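Local coordinates for polyketide biosynthesis 3-hydroxy-3-methylglutaryl-ACP synthase PksG (Bacillus subtilis, PDB 4YXQ), which catalyses the aldol condensation of acetyl-AcpK with a beta-ketothioester polyketide intermediate during biosynthesis of the antibiotic bacillaene, at residues K71-L76 against P134-L139; A45-D50 against E368-G373; V198-R203 against Y326-C331. All coordinates share one frame; numbering follows the deposited sequence.

Interaction 1 (K71-L76 against P134-L139); sequences KDRIEL and PGAKAL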
loop_
_atom_site.group_PDB
_atom_site.type_symbol
_atom_site.label_atom_id
_atom_site.label_comp_id
_atom_site.label_asym_id
_atom_site.label_seq_id
_atom_site.Cartn_x
_atom_site.Cartn_y
_atom_site.Cartn_z
ATOM N N LYS A 71 -1.163 -22.807 -8.302
ATOM C CA LYS A 71 -1.809 -21.491 -8.498
ATOM C C LYS A 71 -2.779 -21.170 -7.361
ATOM O O LYS A 71 -2.798 -20.047 -6.855
ATOM C CB LYS A 71 -2.570 -21.501 -9.807
ATOM C CG LYS A 71 -3.372 -20.264 -10.111
ATOM C CD LYS A 71 -4.193 -20.505 -11.372
ATOM C CE LYS A 71 -4.842 -19.220 -11.891
ATOM N NZ LYS A 71 -5.822 -19.439 -13.007
ATOM N N ASP A 72 -3.549 -22.179 -6.946
ATOM C CA ASP A 72 -4.466 -22.061 -5.806
ATOM C C ASP A 72 -3.758 -21.822 -4.479
ATOM O O ASP A 72 -4.420 -21.442 -3.537
ATOM C CB ASP A 72 -5.397 -23.306 -5.640
ATOM C CG ASP A 72 -6.582 -23.316 -6.624
ATOM O OD1 ASP A 72 -6.910 -22.285 -7.272
ATOM O OD2 ASP A 72 -7.172 -24.398 -6.797
ATOM N N ARG A 73 -2.450 -22.046 -4.399
ATOM C CA ARG A 73 -1.695 -21.647 -3.214
ATOM C C ARG A 73 -1.278 -20.182 -3.207
ATOM O O ARG A 73 -0.817 -19.685 -2.191
ATOM C CB ARG A 73 -0.463 -22.539 -2.994
ATOM C CG ARG A 73 -0.783 -24.031 -2.854
ATOM C CD ARG A 73 -1.763 -24.343 -1.725
ATOM N NE ARG A 73 -1.019 -24.603 -0.493
ATOM C CZ ARG A 73 -1.021 -23.847 0.598
ATOM N NH1 ARG A 73 -1.762 -22.752 0.696
ATOM N NH2 ARG A 73 -0.280 -24.205 1.621
ATOM N N ILE A 74 -1.472 -19.465 -4.312
ATOM C CA ILE A 74 -1.310 -18.014 -4.288
ATOM C C ILE A 74 -2.393 -17.385 -3.419
ATOM O O ILE A 74 -3.557 -17.350 -3.782
ATOM C CB ILE A 74 -1.298 -17.396 -5.688
ATOM C CG1 ILE A 74 -0.024 -17.852 -6.419
ATOM C CG2 ILE A 74 -1.312 -15.883 -5.584
ATOM C CD1 ILE A 74 -0.034 -17.586 -7.909
ATOM N N GLU A 75 -1.956 -16.876 -2.272
ATOM C CA GLU A 75 -2.841 -16.384 -1.209
ATOM C C GLU A 75 -2.592 -14.922 -0.832
ATOM O O GLU A 75 -3.186 -14.407 0.111
ATOM C CB GLU A 75 -2.670 -17.268 0.031
ATOM C CG GLU A 75 -3.331 -18.621 -0.109
ATOM C CD GLU A 75 -3.057 -19.521 1.073
ATOM O OE1 GLU A 75 -2.747 -19.036 2.189
ATOM O OE2 GLU A 75 -3.130 -20.744 0.883
ATOM N N LEU A 76 -1.705 -14.264 -1.556
ATOM C CA LEU A 76 -1.377 -12.874 -1.309
ATOM C C LEU A 76 -1.005 -12.265 -2.635
ATOM O O LEU A 76 -0.092 -12.746 -3.314
ATOM C CB LEU A 76 -0.185 -12.787 -0.356
ATOM C CG LEU A 76 0.351 -11.395 -0.031
ATOM C CD1 LEU A 76 -0.727 -10.535 0.644
ATOM C CD2 LEU A 76 1.572 -11.558 0.872
ATOM N N PRO A 134 1.402 -22.542 5.678
ATOM C CA PRO A 134 2.479 -23.312 5.129
ATOM C C PRO A 134 2.176 -23.716 3.720
ATOM O O PRO A 134 1.080 -24.181 3.461
ATOM C CB PRO A 134 2.529 -24.542 6.044
ATOM C CG PRO A 134 1.986 -24.066 7.357
ATOM C CD PRO A 134 0.894 -23.118 6.945
ATOM N N GLY A 135 3.163 -23.603 2.835
ATOM C CA GLY A 135 3.009 -23.968 1.424
ATOM C C GLY A 135 2.395 -22.871 0.578
ATOM O O GLY A 135 2.350 -22.991 -0.639
ATOM N N ALA A 136 1.932 -21.786 1.208
ATOM C CA ALA A 136 1.338 -20.691 0.457
ATOM C C ALA A 136 2.404 -19.967 -0.329
ATOM O O ALA A 136 3.582 -20.037 -0.010
ATOM C CB ALA A 136 0.612 -19.704 1.384
ATOM N N LYS A 137 1.960 -19.293 -1.383
ATOM C CA LYS A 137 2.788 -18.456 -2.239
ATOM C C LYS A 137 2.185 -17.072 -2.224
ATOM O O LYS A 137 1.036 -16.889 -1.826
ATOM C CB LYS A 137 2.742 -18.964 -3.669
ATOM C CG LYS A 137 3.507 -20.243 -3.943
ATOM C CD LYS A 137 3.026 -20.907 -5.237
ATOM C CE LYS A 137 4.053 -21.851 -5.880
ATOM N NZ LYS A 137 4.765 -22.719 -4.906
ATOM N N ALA A 138 2.947 -16.093 -2.687
ATOM C CA ALA A 138 2.458 -14.743 -2.904
ATOM C C ALA A 138 2.944 -14.265 -4.271
ATOM O O ALA A 138 3.890 -14.822 -4.826
ATOM C CB ALA A 138 3.020 -13.837 -1.840
ATOM N N LEU A 139 2.276 -13.250 -4.789
ATOM C CA LEU A 139 2.556 -12.690 -6.074
ATOM C C LEU A 139 2.615 -11.182 -5.895
ATOM O O LEU A 139 1.637 -10.560 -5.473
ATOM C CB LEU A 139 1.442 -13.020 -7.063
ATOM C CG LEU A 139 1.591 -12.508 -8.510
ATOM C CD1 LEU A 139 2.850 -13.063 -9.129
ATOM C CD2 LEU A 139 0.416 -12.889 -9.396
#
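Ile74 and Lys137 form a parallel bridge between strands 74-80 and 137-144, neighbours in the large mixed sheet of this thiolase-like fold. Their side chains rise from the same face and cross at a slant, CG1 of Ile74 lying 4.1 Å from CB of Lys137. Beyond that the lysine leads away, and its NZ makes a salt bridge with Glu7. Glu75 turns elsewhere: with CG anti to its own carbonyl carbon (chi1 -75°) and the rest extended, the carboxylate runs out beside Ala136, where OE1 sits 3.5 Å from the methyl CB. OE2 forms a salt bridge with NH1 of Arg73. OE1 is hydrogen-bonded to Ser133 OG and, across the dimer interface, to Tyr193 of the second subunit, with a salt bridge to Arg234 of that subunit. Further along, Leu76 CB packs on Ala138 CB at 3.7 Å, and both side chains touch helix 116-130. Three backbone bonds join the strands: Lys137 N to Arg73 O, Glu75 N to Lys137 O, and Leu139 N to Leu76 O at 2.8 Å, this last donor lying nearly in line with the carbonyl bond.

Interaction 2 (A45-D50 against E368-G373); sequences ALPYED and ELLFKG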
loop_
_atom_site.group_PDB
_atom_site.type_symbol
_atom_site.label_atom_id
_atom_site.label_comp_id
_atom_site.label_asym_id
_atom_site.label_seq_id
_atom_site.Cartn_x
_atom_site.Cartn_y
_atom_site.Cartn_z
ATOM N N ALA A 45 3.005 3.324 -22.678
ATOM C CA ALA A 45 1.686 2.766 -22.568
ATOM C C ALA A 45 0.768 3.393 -23.621
ATOM O O ALA A 45 0.665 4.610 -23.714
ATOM C CB ALA A 45 1.128 2.994 -21.176
ATOM N N LEU A 46 0.085 2.544 -24.385
ATOM C CA LEU A 46 -0.969 2.987 -25.262
ATOM C C LEU A 46 -2.219 3.357 -24.428
ATOM O O LEU A 46 -2.342 2.965 -23.282
ATOM C CB LEU A 46 -1.344 1.885 -26.258
ATOM C CG LEU A 46 -0.508 1.537 -27.494
ATOM C CD1 LEU A 46 -0.045 2.764 -28.251
ATOM C CD2 LEU A 46 0.671 0.686 -27.126
ATOM N N PRO A 47 -3.164 4.101 -25.016
ATOM C CA PRO A 47 -4.334 4.487 -24.250
ATOM C C PRO A 47 -5.217 3.303 -23.886
ATOM O O PRO A 47 -5.961 3.358 -22.907
ATOM C CB PRO A 47 -5.090 5.413 -25.202
ATOM C CG PRO A 47 -4.036 5.914 -26.118
ATOM C CD PRO A 47 -3.124 4.750 -26.335
ATOM N N TYR A 48 -5.150 2.233 -24.674
ATOM C CA TYR A 48 -5.837 0.996 -24.326
ATOM C C TYR A 48 -4.983 0.089 -23.402
ATOM O O TYR A 48 -5.198 -1.117 -23.352
ATOM C CB TYR A 48 -6.310 0.238 -25.576
ATOM C CG TYR A 48 -5.321 0.145 -26.730
ATOM C CD1 TYR A 48 -5.385 1.025 -27.806
ATOM C CD2 TYR A 48 -4.335 -0.845 -26.745
ATOM C CE1 TYR A 48 -4.491 0.936 -28.853
ATOM C CE2 TYR A 48 -3.436 -0.932 -27.793
ATOM C CZ TYR A 48 -3.527 -0.047 -28.842
ATOM O OH TYR A 48 -2.641 -0.161 -29.889
ATOM N N GLU A 49 -4.062 0.691 -22.651
ATOM C CA GLU A 49 -3.253 -0.033 -21.702
ATOM C C GLU A 49 -3.261 0.750 -20.389
ATOM O O GLU A 49 -3.355 1.945 -20.391
ATOM C CB GLU A 49 -1.810 -0.154 -22.215
ATOM C CG GLU A 49 -1.594 -1.052 -23.416
ATOM C CD GLU A 49 -0.102 -1.292 -23.698
ATOM O OE1 GLU A 49 0.370 -2.458 -23.622
ATOM O OE2 GLU A 49 0.610 -0.302 -23.981
ATOM N N ASP A 50 -3.119 0.056 -19.269
ATOM C CA ASP A 50 -3.037 0.700 -17.976
ATOM C C ASP A 50 -2.233 -0.180 -16.998
ATOM O O ASP A 50 -1.670 -1.191 -17.414
ATOM C CB ASP A 50 -4.456 1.035 -17.489
ATOM C CG ASP A 50 -5.232 -0.176 -17.053
ATOM O OD1 ASP A 50 -4.700 -1.321 -17.126
ATOM O OD2 ASP A 50 -6.393 0.043 -16.618
ATOM N N GLU A 368 2.698 11.043 -31.621
ATOM C CA GLU A 368 1.794 12.181 -31.450
ATOM C C GLU A 368 0.316 11.760 -31.358
ATOM O O GLU A 368 -0.432 12.343 -30.584
ATOM C CB GLU A 368 1.971 13.208 -32.574
ATOM C CG GLU A 368 1.618 14.623 -32.151
ATOM C CD GLU A 368 2.614 15.187 -31.164
ATOM O OE1 GLU A 368 3.812 15.291 -31.511
ATOM O OE2 GLU A 368 2.221 15.508 -30.023
ATOM N N LEU A 369 -0.097 10.775 -32.151
ATOM C CA LEU A 369 -1.473 10.274 -32.092
ATOM C C LEU A 369 -1.780 9.673 -30.725
ATOM O O LEU A 369 -2.904 9.759 -30.236
ATOM C CB LEU A 369 -1.715 9.201 -33.162
ATOM C CG LEU A 369 -2.143 9.668 -34.557
ATOM C CD1 LEU A 369 -1.980 8.539 -35.574
ATOM C CD2 LEU A 369 -3.581 10.200 -34.551
ATOM N N LEU A 370 -0.766 9.033 -30.151
ATOM C CA LEU A 370 -0.842 8.372 -28.862
ATOM C C LEU A 370 -0.948 9.422 -27.763
ATOM O O LEU A 370 -1.797 9.346 -26.891
ATOM C CB LEU A 370 0.416 7.518 -28.670
ATOM C CG LEU A 370 0.588 6.588 -27.468
ATOM C CD1 LEU A 370 1.761 5.675 -27.768
ATOM C CD2 LEU A 370 0.805 7.317 -26.150
ATOM N N PHE A 371 -0.050 10.389 -27.811
ATOM C CA PHE A 371 -0.010 11.469 -26.845
ATOM C C PHE A 371 -1.341 12.230 -26.783
ATOM O O PHE A 371 -1.872 12.473 -25.699
ATOM C CB PHE A 371 1.159 12.400 -27.205
ATOM C CG PHE A 371 1.381 13.515 -26.228
ATOM C CD1 PHE A 371 2.357 13.401 -25.241
ATOM C CD2 PHE A 371 0.609 14.683 -26.290
ATOM C CE1 PHE A 371 2.562 14.428 -24.340
ATOM C CE2 PHE A 371 0.802 15.711 -25.384
ATOM C CZ PHE A 371 1.790 15.584 -24.408
ATOM N N LYS A 372 -1.872 12.608 -27.936
ATOM C CA LYS A 372 -3.154 13.324 -27.998
ATOM C C LYS A 372 -4.310 12.427 -27.592
ATOM O O LYS A 372 -5.350 12.917 -27.149
ATOM C CB LYS A 372 -3.386 13.902 -29.401
ATOM C CG LYS A 372 -2.196 14.733 -29.902
ATOM C CD LYS A 372 -2.569 15.923 -30.787
ATOM C CE LYS A 372 -1.406 16.913 -30.889
ATOM N NZ LYS A 372 -1.914 18.295 -31.091
ATOM N N GLY A 373 -4.117 11.112 -27.738
ATOM C CA GLY A 373 -5.104 10.121 -27.312
ATOM C C GLY A 373 -5.056 9.755 -25.823
ATOM O O GLY A 373 -6.050 9.308 -25.264
#
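A type I beta turn, Leu46 to Glu49, lays Leu46 and Pro47 against Leu370 and Gly373 of helix 364-373; the turn lies in the loop that leads from strand 41-44 into helix 51-64. What holds the two segments together is apolar packing. Leu46 and Leu370 meet at about a right angle, each with its CD1 methyl foremost, and these two CD1 atoms are 3.5 Å apart. Neither CB aims straight at the other segment; it is the branched ends that close in. In Leu370, CG stands opposite the backbone N (chi1 -174°), which carries both methyls out from the helix: CD1 goes to Leu46, while CD2 reaches the backbone O of Ala45 at 3.6 Å. Pro47 does point at the helix. Its ring spans two residues there, with CD 4.3 Å from Leu370 CG and CG 4.0 Å from the carbonyl C of Gly373, where the helix backbone carries no side chain.

The turn is fixed from within. Glu49 N donates to Leu46 O at 2.9 Å, and Glu49 also folds its side chain back so that OE2 takes the Leu46 N-H on its anti lone pair, almost straight at 170°. Leu46 is therefore bonded to Glu49 through both its N and its O, so the residue that presents CD1 to the helix has a well-fixed backbone. On the far side from the helix, the CB of Leu46 lies over the rim of one face of the Tyr48 ring.

Leu46 O is also held by Arg147, and Glu49 OE1 by Thr15. Asp50 then N-caps helix 51-64 through OD1 and Thr53 N, and its OD2 meets Arg414 and Tyr416 of the C-terminal strand 413-419.

Interaction 3 (V198-R203 against Y326-C331); sequences VMDTCR and YGSGCC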
loop_
_atom_site.group_PDB
_atom_site.type_symbol
_atom_site.label_atom_id
_atom_site.label_comp_id
_atom_site.label_asym_id
_atom_site.label_seq_id
_atom_site.Cartn_x
_atom_site.Cartn_y
_atom_site.Cartn_z
ATOM N N VAL A 198 11.535 13.726 3.160
ATOM C CA VAL A 198 12.282 14.729 2.400
ATOM C C VAL A 198 11.400 15.407 1.340
ATOM O O VAL A 198 10.571 14.759 0.716
ATOM C CB VAL A 198 13.565 14.120 1.765
ATOM C CG1 VAL A 198 13.320 12.720 1.206
ATOM C CG2 VAL A 198 14.099 15.002 0.653
ATOM N N MET A 199 11.582 16.707 1.158
ATOM C CA MET A 199 10.894 17.451 0.121
ATOM C C MET A 199 11.519 17.146 -1.244
ATOM O O MET A 199 12.637 17.564 -1.533
ATOM C CB MET A 199 11.023 18.932 0.432
ATOM C CG MET A 199 10.213 19.893 -0.442
ATOM S SD MET A 199 10.248 21.511 0.288
ATOM C CE MET A 199 12.010 21.832 0.459
ATOM N N ASP A 200 10.797 16.427 -2.091
ATOM C CA ASP A 200 11.392 15.831 -3.271
ATOM C C ASP A 200 10.338 15.850 -4.379
ATOM O O ASP A 200 9.179 16.213 -4.137
ATOM C CB ASP A 200 11.809 14.388 -2.897
ATOM C CG ASP A 200 12.881 13.780 -3.822
ATOM O OD1 ASP A 200 13.070 14.258 -4.976
ATOM O OD2 ASP A 200 13.510 12.776 -3.369
ATOM N N THR A 201 10.744 15.460 -5.587
ATOM C CA THR A 201 9.799 15.197 -6.681
ATOM C C THR A 201 8.753 14.171 -6.189
ATOM O O THR A 201 9.100 13.053 -5.801
ATOM C CB THR A 201 10.495 14.679 -7.996
ATOM O OG1 THR A 201 11.345 15.698 -8.560
ATOM C CG2 THR A 201 9.464 14.275 -9.064
ATOM N N CYS A 202 7.482 14.576 -6.225
ATOM C CA CYS A 202 6.371 13.728 -5.823
ATOM C C CYS A 202 5.284 13.706 -6.926
ATOM O O CYS A 202 5.533 14.138 -8.049
ATOM C CB CYS A 202 5.834 14.228 -4.483
ATOM S SG CYS A 202 5.398 15.989 -4.452
ATOM N N ARG A 203 4.100 13.176 -6.629
ATOM C CA ARG A 203 3.049 13.099 -7.638
ATOM C C ARG A 203 1.720 13.619 -7.076
ATOM O O ARG A 203 0.758 12.880 -6.949
ATOM C CB ARG A 203 2.963 11.671 -8.174
ATOM C CG ARG A 203 2.433 11.581 -9.596
ATOM C CD ARG A 203 2.629 10.223 -10.282
ATOM N NE ARG A 203 4.042 9.818 -10.357
ATOM C CZ ARG A 203 4.544 8.925 -11.207
ATOM N NH1 ARG A 203 3.770 8.312 -12.113
ATOM N NH2 ARG A 203 5.842 8.646 -11.149
ATOM N N TYR A 326 15.155 2.357 -3.624
ATOM C CA TYR A 326 14.938 3.718 -3.148
ATOM C C TYR A 326 13.640 4.238 -3.684
ATOM O O TYR A 326 13.261 3.926 -4.814
ATOM C CB TYR A 326 16.029 4.624 -3.654
ATOM C CG TYR A 326 15.805 6.107 -3.329
ATOM C CD1 TYR A 326 16.110 6.615 -2.080
ATOM C CD2 TYR A 326 15.360 7.006 -4.310
ATOM C CE1 TYR A 326 15.939 7.958 -1.791
ATOM C CE2 TYR A 326 15.214 8.372 -4.030
ATOM C CZ TYR A 326 15.484 8.838 -2.768
ATOM O OH TYR A 326 15.333 10.181 -2.454
ATOM N N GLY A 327 12.940 5.023 -2.884
ATOM C CA GLY A 327 11.784 5.744 -3.391
ATOM C C GLY A 327 11.794 7.162 -2.854
ATOM O O GLY A 327 12.082 7.385 -1.667
ATOM N N SER A 328 11.502 8.139 -3.700
ATOM C CA SER A 328 11.441 9.532 -3.240
ATOM C C SER A 328 10.502 9.736 -2.078
ATOM O O SER A 328 9.467 9.098 -1.985
ATOM C CB SER A 328 10.972 10.428 -4.376
ATOM O OG SER A 328 12.091 10.752 -5.179
ATOM N N GLY A 329 10.874 10.621 -1.176
ATOM C CA GLY A 329 9.963 11.028 -0.124
ATOM C C GLY A 329 10.275 10.859 1.360
ATOM O O GLY A 329 9.797 11.670 2.151
ATOM N N CYS A 330 11.038 9.873 1.801
ATOM C CA CYS A 330 11.688 8.817 1.002
ATOM C C CYS A 330 11.744 7.543 1.856
ATOM O O CYS A 330 11.581 7.581 3.048
ATOM C CB CYS A 330 13.135 9.216 0.645
ATOM S SG CYS A 330 14.373 8.942 1.987
ATOM N N CYS A 331 12.009 6.418 1.231
ATOM C CA CYS A 331 12.359 5.211 1.971
ATOM C C CYS A 331 13.252 4.384 1.100
ATOM O O CYS A 331 13.291 4.583 -0.094
ATOM C CB CYS A 331 11.137 4.435 2.405
ATOM S SG CYS A 331 11.514 3.164 3.661
#
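Asp200 and Ser328 meet through their polar ends: Ser328 OG donates to Asp200 OD2 in a weak bond of 3.1 Å. The same oxygen lies 3.3 Å from Tyr326 OH, near the plane of the phenol ring and at its edge, the aspartate and tyrosine side chains arriving from opposite directions with carboxylate and ring planes 50° apart. That second contact is weak too, and the hydroxyl is also hydrogen-bonded with Ser219 OG. On the other carboxylate oxygen, Asp200 OD1 takes the N-H of the adjacent Thr201 at 2.7 Å, a short bond but a bent one (134° at the hydrogen) and out of the carboxylate plane; its stronger partner is Ser216 OG, at the start of helix 216-234.

Segment 326-331 holds the end of one strand, the turn 328-330 and the start of the next: a beta hairpin joining strands 319-327 and 331-339 of the thiolase-like sheet, its neck shut by two backbone bonds between Gly327 and Cys331. Gly329 has positive phi and a cis peptide follows it. Its carbonyl O accepts Val198 N at 2.9 Å, with the donor well above the carbonyl plane, and receives a weak bond from Lys89 NZ of the second subunit. Beside this bond Val198 holds CG1 between its backbone N and carbonyl carbon (chi1 40°), which sets that methyl 3.6 Å from Cys330 CB.

The hairpin turn borders the probable active site. The side chain of Tyr326 comes within about 5 Å of that of His250 and about 6 Å of that of Cys114, by similarity the proton donor/acceptor and the acyl-thioester nucleophile. At the other end of segment 198-203, Arg203 NH2 is salt-bridged to Glu82, by similarity the other proton donor/acceptor, and to Glu209.

Followed from the N terminus, the chain first passes 45-50, which waits more than 300 residues for its partner. Residues 71-76 come next and meet 134-139, so interaction 1 closes the first loop, between neighbouring strands 74-80 and 137-144 of the large sheet. The chain then reaches 198-203, and interaction 3 closes when the hairpin at 326-331, part of that same nine-strand sheet, returns to it beside the probable active site. Last, interaction 2 brings the C-terminal helix 364-373 to the loop before helix 51-64. Interactions 1 and 3 follow in series, both nested inside the loop of interaction 2; none cross. They do not touch: the nearest atoms of interactions 2 and 3 are about 11 Å apart.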